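Local coordinates for protein GTN Reductase (Agrobacterium tumefaciens, PDB 5N6G) that binds flavin mononucleotide and, as an Old Yellow Enzyme ene-reductase, probably reduces activated carbon-carbon double bonds with electrons from NADH or NADPH, at residues A8-D12 and I13-N17; A217-E221 and I222-R226; Y251-E254 and Q255-K258; N306-R310 and Q311-E315; P335-V338 and R339-N343. All coordinates share one frame; numbering follows the deposited sequence. Where two conformers were deposited one is given.

Overall arrangement
All five contacts are local and follow one another along a single eight-stranded TIM barrel. Interaction 1 is the hairpin before the first barrel strand, interactions 2 and 3 are the C-terminal ends of helices 204-222 and 245-256, and interactions 4 and 5 are the starts of helices 310-318 and 337-343. The hairpin has two neighbours: Asp12 N lies 2.8 Å from Gly225 O of interaction 2, about 200 residues on, and Asn17 ND2 packs 3.9 Å from Val338 CG1 of interaction 5. Interactions 4 and 5, centres about 13 Å apart, meet where Arg310 NE lies 2.7 Å from Leu341 O. Of the five, only interaction 4 bonds FMN directly, through Gly307 N; interactions 2 to 5 lie on outer helices.

Interaction 1 (A8-D12 and I13-N17)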
# COMPACT_ATOMS: atom_id res chain seq x y z
N ALA A 8 -8.21 -9.84 -16.16
CA ALA A 8 -6.84 -9.42 -16.39
C ALA A 8 -5.89 -10.39 -15.72
O ALA A 8 -6.30 -11.27 -14.94
CB ALA A 8 -6.59 -8.01 -15.86
N GLN A 9 -4.61 -10.22 -16.03
CA GLN A 9 -3.55 -11.05 -15.47
C GLN A 9 -2.50 -10.13 -14.89
O GLN A 9 -2.02 -9.22 -15.57
CB GLN A 9 -2.94 -11.96 -16.55
CG GLN A 9 -1.99 -13.02 -16.01
CD GLN A 9 -2.73 -14.17 -15.35
OE1 GLN A 9 -3.88 -14.45 -15.69
NE2 GLN A 9 -2.07 -14.86 -14.44
N ALA A 10 -2.16 -10.34 -13.62
CA ALA A 10 -1.10 -9.58 -12.96
C ALA A 10 -0.04 -10.61 -12.59
O ALA A 10 -0.18 -11.27 -11.57
CB ALA A 10 -1.61 -8.83 -11.74
N GLY A 11 0.96 -10.77 -13.43
CA GLY A 11 1.97 -11.78 -13.16
C GLY A 11 1.32 -13.15 -13.09
O GLY A 11 0.68 -13.59 -14.05
N ASP A 12 1.46 -13.82 -11.95
CA ASP A 12 0.87 -15.13 -11.72
C ASP A 12 -0.58 -15.07 -11.25
O ASP A 12 -1.18 -16.14 -11.06
CB ASP A 12 1.68 -15.92 -10.68
CG ASP A 12 3.12 -16.12 -11.09
OD1 ASP A 12 3.39 -16.16 -12.30
OD2 ASP A 12 3.98 -16.24 -10.19
N ILE A 13 -1.14 -13.89 -11.06
CA ILE A 13 -2.45 -13.73 -10.44
C ILE A 13 -3.47 -13.42 -11.53
O ILE A 13 -3.35 -12.42 -12.24
CB ILE A 13 -2.44 -12.63 -9.37
CG1 ILE A 13 -1.28 -12.86 -8.40
CG2 ILE A 13 -3.76 -12.64 -8.62
CD1 ILE A 13 -1.04 -11.71 -7.44
N ALA A 14 -4.50 -14.26 -11.63
CA ALA A 14 -5.61 -14.03 -12.55
C ALA A 14 -6.70 -13.23 -11.85
O ALA A 14 -7.17 -13.62 -10.79
CB ALA A 14 -6.19 -15.36 -13.02
N LEU A 15 -7.11 -12.11 -12.46
CA LEU A 15 -8.16 -11.25 -11.93
C LEU A 15 -9.44 -11.41 -12.73
O LEU A 15 -9.41 -11.41 -13.97
CB LEU A 15 -7.78 -9.77 -11.97
CG LEU A 15 -6.60 -9.24 -11.12
CD1 LEU A 15 -5.26 -9.64 -11.67
CD2 LEU A 15 -6.71 -7.73 -11.01
N ALA A 16 -10.58 -11.50 -12.03
CA ALA A 16 -11.86 -11.67 -12.73
C ALA A 16 -12.34 -10.38 -13.37
O ALA A 16 -13.19 -10.43 -14.27
CB ALA A 16 -12.93 -12.18 -11.76
N ASN A 17 -11.84 -9.24 -12.92
CA ASN A 17 -12.19 -7.95 -13.48
C ASN A 17 -11.09 -6.98 -13.09
O ASN A 17 -10.16 -7.32 -12.36
CB ASN A 17 -13.57 -7.48 -13.02
CG ASN A 17 -13.65 -7.30 -11.52
OD1 ASN A 17 -12.96 -6.45 -10.94
ND2 ASN A 17 -14.51 -8.08 -10.88
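Leu15 N donates to Ala8 O at 2.7 Å, the shortest hydrogen bond between 8-12 and 13-17. Ala8 N returns a bond to Leu15 O at 2.9 Å, which makes these two residues a hydrogen-bonded antiparallel pair. Ala10 and Ile13 form the next such pair: Ala10 N points almost straight at Ile13 O, 2.8 Å away with 173° at the hydrogen, whereas Ile13 N approaches Ala10 O from above the carbonyl plane. Between the two lies the non-hydrogen-bonded pair of Gln9 and Ala14, where Gln9 CA makes a CH...O contact of 3.5 Å with Ile13 O.

Gln9 shapes one face of the hairpin. Its CG stands opposite the backbone N (chi1 -170°) and the chain then bends, which folds the amide back across the partner strand. Gln9 OE1 comes to rest 3.6 Å from Ala14 CB. Gln9 NE2 donates to Gly11 O at 3.1 Å, and because that oxygen lies in the amide plane the bond fixes the rotation of the amide.

The other face is apolar and carries Ala8, Ala10, Ile13 and Leu15. Leu15 sends CD1 diagonally across to Ala10 CB, 3.7 Å away, and Ala8, Ala10 and Leu15 all touch Leu301 on barrel strand 301-305. At the tip, the backbone of Asp12 bonds that of Gly225.

Gly11 supplies the positive phi (60°) of the turn. The whole is a beta hairpin with a two-residue loop, Gly11-Asp12, in a type II' turn, the kind of N-terminal hairpin that covers the strand-N-terminal end of the barrel in Old Yellow Enzymes.

Interaction 2 (A217-E221 and I222-R226); sequences AVAEE and IGAGR
The backbone from Val218 to Ala224 follows the last turn of helix 204-222 and then breaks out of it. Ile222 N still makes a regular helical bond to Val218 O, 3.0 Å long. Gly223 N also finds its partner four residues back, Ala219 O at 2.7 Å, but this bond is bent to 135° at the hydrogen. Gly223 is the first residue to leave helical geometry, its phi positive (100°), and the chain swings back so that the CA atoms of Ala219 and Ala224 lie 4.4 Å apart. A short 3-10 segment follows, held by Arg226 N to Gly223 O.

Ile222 is the principal side chain. Its CG1 sits between the backbone N and the carbonyl carbon (chi1 69°), a placement that brings Ile222 CG1 within 3.4 Å of Val218 O. Ile222 CD1 then reaches Val218 CG1 at 4.0 Å, the two side chains lying alongside and pointing the same way. Both press on Ala164 of helix 150-169, Val175 of strand 174-178 and Thr227.

Beside the turn, Ala219 CB meets Ala224 CB at 4.1 Å, one methyl against another. Glu221 crosses Ile222 at about a right angle: Glu221 CG touches Ile222 CG2 at 4.1 Å, while OE2 leads off to a salt bridge with Arg165. Ala224 N bonds a glycerol, probably from the crystallisation liquor.

A glycine with positive phi thus ends the helix, and four residues later strand 227-231 begins: an alpha-to-beta turn at the strand-N-terminal end of the TIM barrel, where each outer helix hands the chain back to the inner strands.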
# COMPACT_ATOMS: atom_id res chain seq x y z
N ALA A 217 14.51 -8.75 -2.69
CA ALA A 217 14.37 -9.67 -1.55
C ALA A 217 13.01 -10.36 -1.55
O ALA A 217 12.92 -11.58 -1.34
CB ALA A 217 14.60 -8.91 -0.24
N VAL A 218 11.93 -9.59 -1.74
CA VAL A 218 10.58 -10.16 -1.77
C VAL A 218 10.41 -11.09 -2.97
O VAL A 218 9.91 -12.21 -2.85
CB VAL A 218 9.54 -9.03 -1.78
CG1 VAL A 218 8.14 -9.56 -2.03
CG2 VAL A 218 9.62 -8.23 -0.47
N ALA A 219 10.84 -10.64 -4.15
CA ALA A 219 10.68 -11.45 -5.35
C ALA A 219 11.44 -12.76 -5.27
O ALA A 219 10.97 -13.79 -5.78
CB ALA A 219 11.12 -10.64 -6.58
N GLU A 220 12.64 -12.75 -4.67
CA GLU A 220 13.39 -13.98 -4.51
C GLU A 220 12.66 -14.95 -3.59
O GLU A 220 12.69 -16.16 -3.80
CB GLU A 220 14.78 -13.65 -3.95
CG GLU A 220 15.68 -14.86 -3.76
CD GLU A 220 16.02 -15.56 -5.06
OE1 GLU A 220 16.26 -14.86 -6.07
OE2 GLU A 220 16.03 -16.81 -5.08
N GLU A 221 11.95 -14.42 -2.60
CA GLU A 221 11.29 -15.27 -1.63
C GLU A 221 10.00 -15.89 -2.18
O GLU A 221 9.76 -17.09 -1.98
CB GLU A 221 11.00 -14.46 -0.36
CG GLU A 221 10.45 -15.26 0.79
CD GLU A 221 11.46 -16.29 1.33
OE1 GLU A 221 12.68 -16.04 1.23
OE2 GLU A 221 11.01 -17.33 1.85
N ILE A 222 9.18 -15.10 -2.88
CA ILE A 222 7.85 -15.56 -3.29
C ILE A 222 7.65 -15.60 -4.79
O ILE A 222 6.61 -16.11 -5.24
CB ILE A 222 6.73 -14.71 -2.66
CG1 ILE A 222 6.72 -13.29 -3.23
CG2 ILE A 222 6.85 -14.73 -1.13
CD1 ILE A 222 5.50 -12.47 -2.80
N GLY A 223 8.60 -15.11 -5.58
CA GLY A 223 8.45 -15.05 -7.02
C GLY A 223 8.06 -13.65 -7.48
O GLY A 223 7.16 -13.02 -6.92
N ALA A 224 8.73 -13.16 -8.53
CA ALA A 224 8.42 -11.84 -9.05
C ALA A 224 6.98 -11.76 -9.55
O ALA A 224 6.35 -10.70 -9.45
CB ALA A 224 9.41 -11.48 -10.17
N GLY A 225 6.45 -12.87 -10.04
CA GLY A 225 5.08 -12.90 -10.54
C GLY A 225 4.01 -12.81 -9.46
O GLY A 225 2.82 -12.76 -9.79
N ARG A 226 4.40 -12.85 -8.19
CA ARG A 226 3.47 -12.62 -7.09
C ARG A 226 3.81 -11.35 -6.33
O ARG A 226 3.32 -11.16 -5.21
CB ARG A 226 3.43 -13.82 -6.13
CG ARG A 226 3.00 -15.07 -6.86
CD ARG A 226 2.58 -16.20 -5.94
NE ARG A 226 2.00 -17.28 -6.75
CZ ARG A 226 0.73 -17.35 -7.14
NH1 ARG A 226 -0.16 -16.43 -6.80
NH2 ARG A 226 0.33 -18.38 -7.89

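Interaction 3 (Y251-E254 and Q255-K258); sequences YVVE and QLGK
The last turn of helix 245-256 spans the contact, with Gln255 N bonded to Tyr251 O at 3.0 Å, Leu256 N to Val252 O at 2.9 Å and Gly257 N to Val253 O at 2.8 Å.

Gln255 packs against the Tyr251 ring. Gln255 CG lies over one face of it, 3.9 Å from the ring centroid and 21° off the normal, a CH-pi contact offset toward the rim. The Gln255 chain bends at chi2, which lays its amide near the ring, the two planes 27° apart and Gln255 NE2 3.4 Å from Tyr251 CE1. The amide oxygen is held: Gln255 OE1 accepts from Lys258 NZ at 3.0 Å, the lysine running extended back beside the helix end. Glu254, modelled in two conformers, lies in one of them beside Gln255 and points the same way, its OE2 4.4 Å from Lys258 NZ, opposite charges beyond a salt bridge. Tyr251 leans on Ala208 and Gln255 on Leu212, both of helix 204-222.

On the strand-facing side, Val252 CG1 and Leu256 CD1 touch at 3.8 Å, their side chains alongside each other. Leu256 continues onto Ile229 of strand 227-231, and Val253 faces Phe289 and Tyr293 of helix 286-295.

With neighbours on both flanks and a strand beneath, this helix end belongs to the beta-alpha-beta unit 227-231, 245-256, 263-267 of the TIM barrel.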
# COMPACT_ATOMS: atom_id res chain seq x y z
N TYR A 251 13.44 6.69 -13.29
CA TYR A 251 14.52 5.73 -13.04
C TYR A 251 14.00 4.52 -12.29
O TYR A 251 14.32 3.38 -12.64
CB TYR A 251 15.65 6.39 -12.26
CG TYR A 251 16.71 5.41 -11.82
CD1 TYR A 251 17.75 5.05 -12.66
CD2 TYR A 251 16.66 4.82 -10.57
CE1 TYR A 251 18.70 4.13 -12.26
CE2 TYR A 251 17.58 3.91 -10.17
CZ TYR A 251 18.61 3.56 -11.01
OH TYR A 251 19.57 2.63 -10.63
N VAL A 252 13.21 4.74 -11.24
CA VAL A 252 12.69 3.63 -10.44
C VAL A 252 11.94 2.65 -11.32
O VAL A 252 12.19 1.44 -11.28
CB VAL A 252 11.80 4.16 -9.30
CG1 VAL A 252 10.97 3.04 -8.69
CG2 VAL A 252 12.70 4.81 -8.24
N VAL A 253 11.00 3.15 -12.13
CA VAL A 253 10.20 2.19 -12.90
C VAL A 253 10.97 1.61 -14.07
O VAL A 253 10.68 0.49 -14.50
CB VAL A 253 8.85 2.73 -13.39
CG1 VAL A 253 7.88 2.85 -12.28
CG2 VAL A 253 9.00 4.01 -14.23
N GLU A 254 11.97 2.32 -14.61
CA GLU A 254 12.85 1.69 -15.58
C GLU A 254 13.50 0.45 -14.98
O GLU A 254 13.59 -0.60 -15.62
CB GLU A 254 13.91 2.70 -16.04
CG GLU A 254 14.90 2.15 -17.01
CD GLU A 254 16.22 2.92 -16.99
OE1 GLU A 254 16.28 4.00 -16.36
OE2 GLU A 254 17.19 2.42 -17.59
N GLN A 255 13.96 0.56 -13.73
CA GLN A 255 14.56 -0.59 -13.08
C GLN A 255 13.52 -1.66 -12.77
O GLN A 255 13.80 -2.85 -12.92
CB GLN A 255 15.28 -0.17 -11.81
CG GLN A 255 16.35 0.88 -12.02
CD GLN A 255 17.16 0.71 -13.29
OE1 GLN A 255 17.75 -0.33 -13.53
NE2 GLN A 255 17.18 1.75 -14.11
N LEU A 256 12.31 -1.26 -12.34
CA LEU A 256 11.26 -2.23 -12.07
C LEU A 256 10.82 -2.95 -13.33
O LEU A 256 10.39 -4.10 -13.27
CB LEU A 256 10.07 -1.55 -11.39
CG LEU A 256 10.36 -1.01 -10.00
CD1 LEU A 256 9.13 -0.24 -9.50
CD2 LEU A 256 10.72 -2.05 -8.98
N GLY A 257 10.93 -2.28 -14.48
CA GLY A 257 10.59 -2.90 -15.76
C GLY A 257 11.46 -4.07 -16.12
O GLY A 257 11.10 -4.85 -17.01
N LYS A 258 12.60 -4.21 -15.46
CA LYS A 258 13.53 -5.30 -15.70
C LYS A 258 13.25 -6.52 -14.84
O LYS A 258 13.89 -7.57 -15.06
CB LYS A 258 14.95 -4.82 -15.42
CG LYS A 258 15.44 -3.70 -16.33
CD LYS A 258 16.73 -3.13 -15.79
CE LYS A 258 17.25 -2.01 -16.69
NZ LYS A 258 18.54 -1.50 -16.13

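Interaction 4 (N306-R310 and Q311-E315); sequences NGYDR and QSAIE. With FMN (flavin mononucleotide), chain B.
Tyr308 and Ala313 form the packed side of this contact, at the start of helix 310-318. The Tyr308 ring presents its edge to Ala313 N, with Tyr308 CD1 3.9 Å from that nitrogen; both side chains press on Val325 and Phe327 of strand 324-327, and the tyrosine hydroxyl is anchored on Glu268.

Nearer the surface, Asp309 and Ser312 make a tightly bonded cap. Asp309 OD1 is gripped twice: Ser312 N donates to it at 2.9 Å, 171° at the hydrogen and nearly along the C-O axis, and Ser312 OG donates to it at 2.8 Å from above the carboxylate plane. A chi1 of 64° turns the Asp309 carboxylate forward over the first helical turn as an N-cap. The backbone adds helical bonds from Ala313 N to Asp309 O and from Ile314 N to Arg310 O.

The outer side is looser and wetter. Arg310 runs extended across Ile314, whose CD1 lies over one guanidinium face, 3.6 Å from Arg310 NH1. Arg310 NE is fixed by Leu341 O, but NH1 reaches Gln311 OE1 through a water. Gln311 NE2 in turn donates to Glu315 OE2 at 2.9 Å. A second water links Gly307 O to Ser312 OG, the latter bond weak.

At the inner end of the loop, Gly307 N donates to the FMN phosphate oxygen O1P at 2.8 Å. The chemistry implies a division of labour: a negative charge on Asp309 would probably be stabilised by the helix N-terminus it caps, while two residues earlier the backbone is committed to the phosphate of the flavin.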
# COMPACT_ATOMS: atom_id res chain seq x y z
N ASN A 306 -6.72 7.17 -7.40
CA ASN A 306 -6.90 8.45 -6.72
C ASN A 306 -7.92 9.31 -7.47
O ASN A 306 -7.66 9.85 -8.55
CB ASN A 306 -5.59 9.21 -6.52
CG ASN A 306 -5.78 10.41 -5.59
OD1 ASN A 306 -6.38 10.29 -4.52
ND2 ASN A 306 -5.31 11.58 -6.02
N GLY A 307 -9.11 9.42 -6.89
CA GLY A 307 -10.14 10.29 -7.44
C GLY A 307 -10.90 9.75 -8.62
O GLY A 307 -11.59 10.52 -9.29
N TYR A 308 -10.79 8.46 -8.92
CA TYR A 308 -11.56 7.90 -10.03
C TYR A 308 -13.03 7.77 -9.64
O TYR A 308 -13.37 7.61 -8.47
CB TYR A 308 -11.01 6.54 -10.43
CG TYR A 308 -9.78 6.63 -11.27
CD1 TYR A 308 -9.90 6.74 -12.65
CD2 TYR A 308 -8.51 6.63 -10.71
CE1 TYR A 308 -8.78 6.83 -13.46
CE2 TYR A 308 -7.37 6.73 -11.53
CZ TYR A 308 -7.53 6.84 -12.90
OH TYR A 308 -6.45 6.94 -13.74
N ASP A 309 -13.89 7.84 -10.66
CA ASP A 309 -15.31 7.52 -10.55
C ASP A 309 -15.67 6.58 -11.69
O ASP A 309 -14.80 6.14 -12.46
CB ASP A 309 -16.18 8.79 -10.52
CG ASP A 309 -16.10 9.61 -11.82
OD1 ASP A 309 -15.67 9.11 -12.88
OD2 ASP A 309 -16.50 10.79 -11.76
N ARG A 310 -16.95 6.23 -11.79
CA ARG A 310 -17.34 5.22 -12.78
C ARG A 310 -16.90 5.63 -14.18
O ARG A 310 -16.22 4.86 -14.87
CB ARG A 310 -18.84 4.99 -12.74
CG ARG A 310 -19.30 3.86 -13.67
CD ARG A 310 -20.80 3.67 -13.69
NE ARG A 310 -21.16 2.46 -14.43
CZ ARG A 310 -21.47 2.41 -15.72
NH1 ARG A 310 -21.45 3.50 -16.48
NH2 ARG A 310 -21.77 1.24 -16.28
N GLN A 311 -17.27 6.84 -14.61
CA GLN A 311 -17.03 7.21 -16.01
C GLN A 311 -15.53 7.32 -16.31
O GLN A 311 -15.07 6.86 -17.36
CB GLN A 311 -17.74 8.52 -16.34
CG GLN A 311 -17.78 8.82 -17.84
CD GLN A 311 -18.36 7.67 -18.66
OE1 GLN A 311 -19.33 7.03 -18.26
NE2 GLN A 311 -17.75 7.40 -19.80
N SER A 312 -14.76 7.92 -15.40
CA SER A 312 -13.33 8.06 -15.66
C SER A 312 -12.61 6.72 -15.60
O SER A 312 -11.65 6.50 -16.35
CB SER A 312 -12.69 9.05 -14.69
OG SER A 312 -12.90 8.65 -13.34
N ALA A 313 -13.05 5.80 -14.74
CA ALA A 313 -12.43 4.48 -14.72
C ALA A 313 -12.72 3.71 -16.00
O ALA A 313 -11.83 3.07 -16.56
CB ALA A 313 -12.90 3.69 -13.51
N ILE A 314 -13.97 3.75 -16.47
CA ILE A 314 -14.30 3.08 -17.72
C ILE A 314 -13.45 3.63 -18.85
O ILE A 314 -12.87 2.88 -19.64
CB ILE A 314 -15.80 3.21 -18.01
CG1 ILE A 314 -16.57 2.38 -16.98
CG2 ILE A 314 -16.11 2.76 -19.43
CD1 ILE A 314 -18.07 2.58 -17.06
N GLU A 315 -13.34 4.96 -18.93
CA GLU A 315 -12.62 5.58 -20.04
C GLU A 315 -11.12 5.30 -19.95
O GLU A 315 -10.45 5.10 -20.98
CB GLU A 315 -12.89 7.09 -20.06
CG GLU A 315 -14.30 7.43 -20.52
CD GLU A 315 -14.62 8.91 -20.47
OE1 GLU A 315 -13.70 9.72 -20.19
OE2 GLU A 315 -15.79 9.28 -20.72
N1 FMN B . -3.06 3.87 1.16
C2 FMN B . -2.16 2.85 1.33
O2 FMN B . -1.24 2.64 0.50
N3 FMN B . -2.27 2.01 2.41
C4 FMN B . -3.22 2.12 3.42
O4 FMN B . -3.26 1.29 4.33
C4A FMN B . -4.15 3.21 3.25
N5 FMN B . -5.09 3.36 4.14
C5A FMN B . -6.07 4.31 3.89
C6 FMN B . -7.15 4.40 4.77
C7 FMN B . -8.21 5.25 4.50
C7M FMN B . -9.37 5.29 5.46
C8 FMN B . -8.21 6.03 3.34
C8M FMN B . -9.37 6.92 2.99
C9 FMN B . -7.12 5.96 2.47
C9A FMN B . -6.06 5.10 2.73
N10 FMN B . -5.00 4.92 1.81
C10 FMN B . -4.02 4.01 2.06
C1' FMN B . -5.09 5.60 0.51
C2' FMN B . -6.05 4.87 -0.42
O2' FMN B . -5.54 3.57 -0.75
C3' FMN B . -6.33 5.63 -1.71
O3' FMN B . -5.10 5.92 -2.37
C4' FMN B . -7.08 6.94 -1.50
O4' FMN B . -8.26 6.71 -0.72
C5' FMN B . -7.43 7.63 -2.81
O5' FMN B . -8.31 6.81 -3.59
P FMN B . -9.91 7.06 -3.75
O1P FMN B . -10.03 8.42 -4.42
O2P FMN B . -10.45 7.10 -2.34
O3P FMN B . -10.38 5.92 -4.57
O HOH W 1 -13.11 11.66 -11.72
O HOH W 2 -20.64 6.22 -15.94

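Interaction 5 (P335-V338 and R339-N343); sequences PDLV and RRLKN
The first torsions of Asp336 and Arg340 bring carboxylate and guanidinium together. With chi1 at 58° the Asp336 carboxylate is tucked over its own backbone, and Arg340 places CG beside its backbone N (chi1 -73°) and then runs straight out to NE. Arg340 NE thereby reaches Asp336 OD1 at 2.9 Å in a salt bridge. The oxygen lies in the guanidinium plane, but NE comes from above the carboxylate plane, the two flat groups being 80° apart. Asp336 holds the N-cap position without making a capping bond; its carboxylate instead bonds Arg340, a water and the backbone N of Leu369.

It is OD2 that turns to the C-terminal segment, accepting from Leu369 N and from the water, which also bonds Arg339 NH1. The direct separation of Asp336 OD2 and Arg339 NH1 is 4.4 Å, an attraction of charges alone. Arg339 NH1 further bonds Ala370 O at the C-terminal end of the model, and Arg340 NH1 bonds Pro346 O in the loop after the helix.

On the barrel side the contact is apolar. Leu337 CD1 rests on Leu341 CG at 3.8 Å, both side chains reaching Phe327, and Leu341 with Val338 touches Ile19. Bonds from Arg340 N to Asp336 O, 3.1 Å, and from Leu341 N to Leu337 O, 2.8 Å, establish the first helical turn.

Helix 337-343 thus covers strands 324-327 and 19-21, the last and first of the TIM barrel, at the seam where the barrel closes.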
# COMPACT_ATOMS: atom_id res chain seq x y z
N PRO A 335 -19.74 -2.46 -0.49
CA PRO A 335 -19.14 -3.80 -0.55
C PRO A 335 -19.29 -4.43 -1.92
O PRO A 335 -18.36 -5.08 -2.42
CB PRO A 335 -19.89 -4.57 0.54
CG PRO A 335 -21.16 -3.82 0.75
CD PRO A 335 -20.83 -2.38 0.49
N ASP A 336 -20.44 -4.23 -2.56
CA ASP A 336 -20.70 -4.73 -3.91
C ASP A 336 -20.48 -3.64 -4.95
O ASP A 336 -21.29 -3.46 -5.86
CB ASP A 336 -22.12 -5.29 -4.01
CG ASP A 336 -23.20 -4.27 -3.65
OD1 ASP A 336 -22.90 -3.23 -3.03
OD2 ASP A 336 -24.37 -4.54 -3.97
N LEU A 337 -19.38 -2.91 -4.82
CA LEU A 337 -19.04 -1.86 -5.77
C LEU A 337 -19.02 -2.40 -7.20
O LEU A 337 -19.47 -1.72 -8.12
CB LEU A 337 -17.68 -1.25 -5.44
CG LEU A 337 -17.23 -0.13 -6.37
CD1 LEU A 337 -18.22 1.05 -6.33
CD2 LEU A 337 -15.85 0.33 -5.99
N VAL A 338 -18.50 -3.61 -7.39
CA VAL A 338 -18.39 -4.16 -8.75
C VAL A 338 -19.76 -4.23 -9.40
O VAL A 338 -19.96 -3.74 -10.53
CB VAL A 338 -17.70 -5.53 -8.71
CG1 VAL A 338 -17.80 -6.22 -10.07
CG2 VAL A 338 -16.24 -5.40 -8.32
N ARG A 339 -20.73 -4.83 -8.71
CA ARG A 339 -22.08 -4.92 -9.26
C ARG A 339 -22.70 -3.55 -9.48
O ARG A 339 -23.37 -3.31 -10.49
CB ARG A 339 -22.95 -5.76 -8.33
CG ARG A 339 -24.38 -5.96 -8.84
CD ARG A 339 -25.21 -6.71 -7.83
NE ARG A 339 -26.64 -6.62 -8.15
CZ ARG A 339 -27.61 -6.83 -7.26
NH1 ARG A 339 -27.32 -7.13 -6.01
NH2 ARG A 339 -28.88 -6.72 -7.64
N ARG A 340 -22.52 -2.63 -8.53
CA ARG A 340 -23.07 -1.30 -8.69
C ARG A 340 -22.49 -0.61 -9.92
O ARG A 340 -23.22 0.02 -10.69
CB ARG A 340 -22.81 -0.46 -7.44
CG ARG A 340 -23.68 -0.84 -6.23
CD ARG A 340 -23.19 -0.12 -4.96
NE ARG A 340 -23.89 -0.61 -3.76
CZ ARG A 340 -24.93 -0.03 -3.19
NH1 ARG A 340 -25.44 1.10 -3.68
NH2 ARG A 340 -25.47 -0.58 -2.11
N LEU A 341 -21.17 -0.72 -10.12
CA LEU A 341 -20.58 -0.10 -11.30
C LEU A 341 -21.03 -0.79 -12.57
O LEU A 341 -21.29 -0.13 -13.59
CB LEU A 341 -19.05 -0.12 -11.20
CG LEU A 341 -18.42 0.69 -10.07
CD1 LEU A 341 -16.90 0.57 -10.10
CD2 LEU A 341 -18.83 2.15 -10.14
N LYS A 342 -21.13 -2.12 -12.56
CA LYS A 342 -21.57 -2.81 -13.76
C LYS A 342 -22.96 -2.36 -14.18
O LYS A 342 -23.22 -2.18 -15.37
CB LYS A 342 -21.54 -4.32 -13.53
CG LYS A 342 -21.97 -5.17 -14.72
CD LYS A 342 -21.05 -4.98 -15.92
CE LYS A 342 -20.98 -6.25 -16.77
NZ LYS A 342 -20.25 -6.04 -18.05
N ASN A 343 -23.85 -2.16 -13.21
CA ASN A 343 -25.24 -1.82 -13.47
C ASN A 343 -25.50 -0.33 -13.51
O ASN A 343 -26.64 0.08 -13.77
CB ASN A 343 -26.14 -2.44 -12.40
CG ASN A 343 -26.11 -3.96 -12.41
OD1 ASN A 343 -25.60 -4.58 -13.34
ND2 ASN A 343 -26.67 -4.56 -11.37
O HOH W 3 -24.89 -6.96 -4.52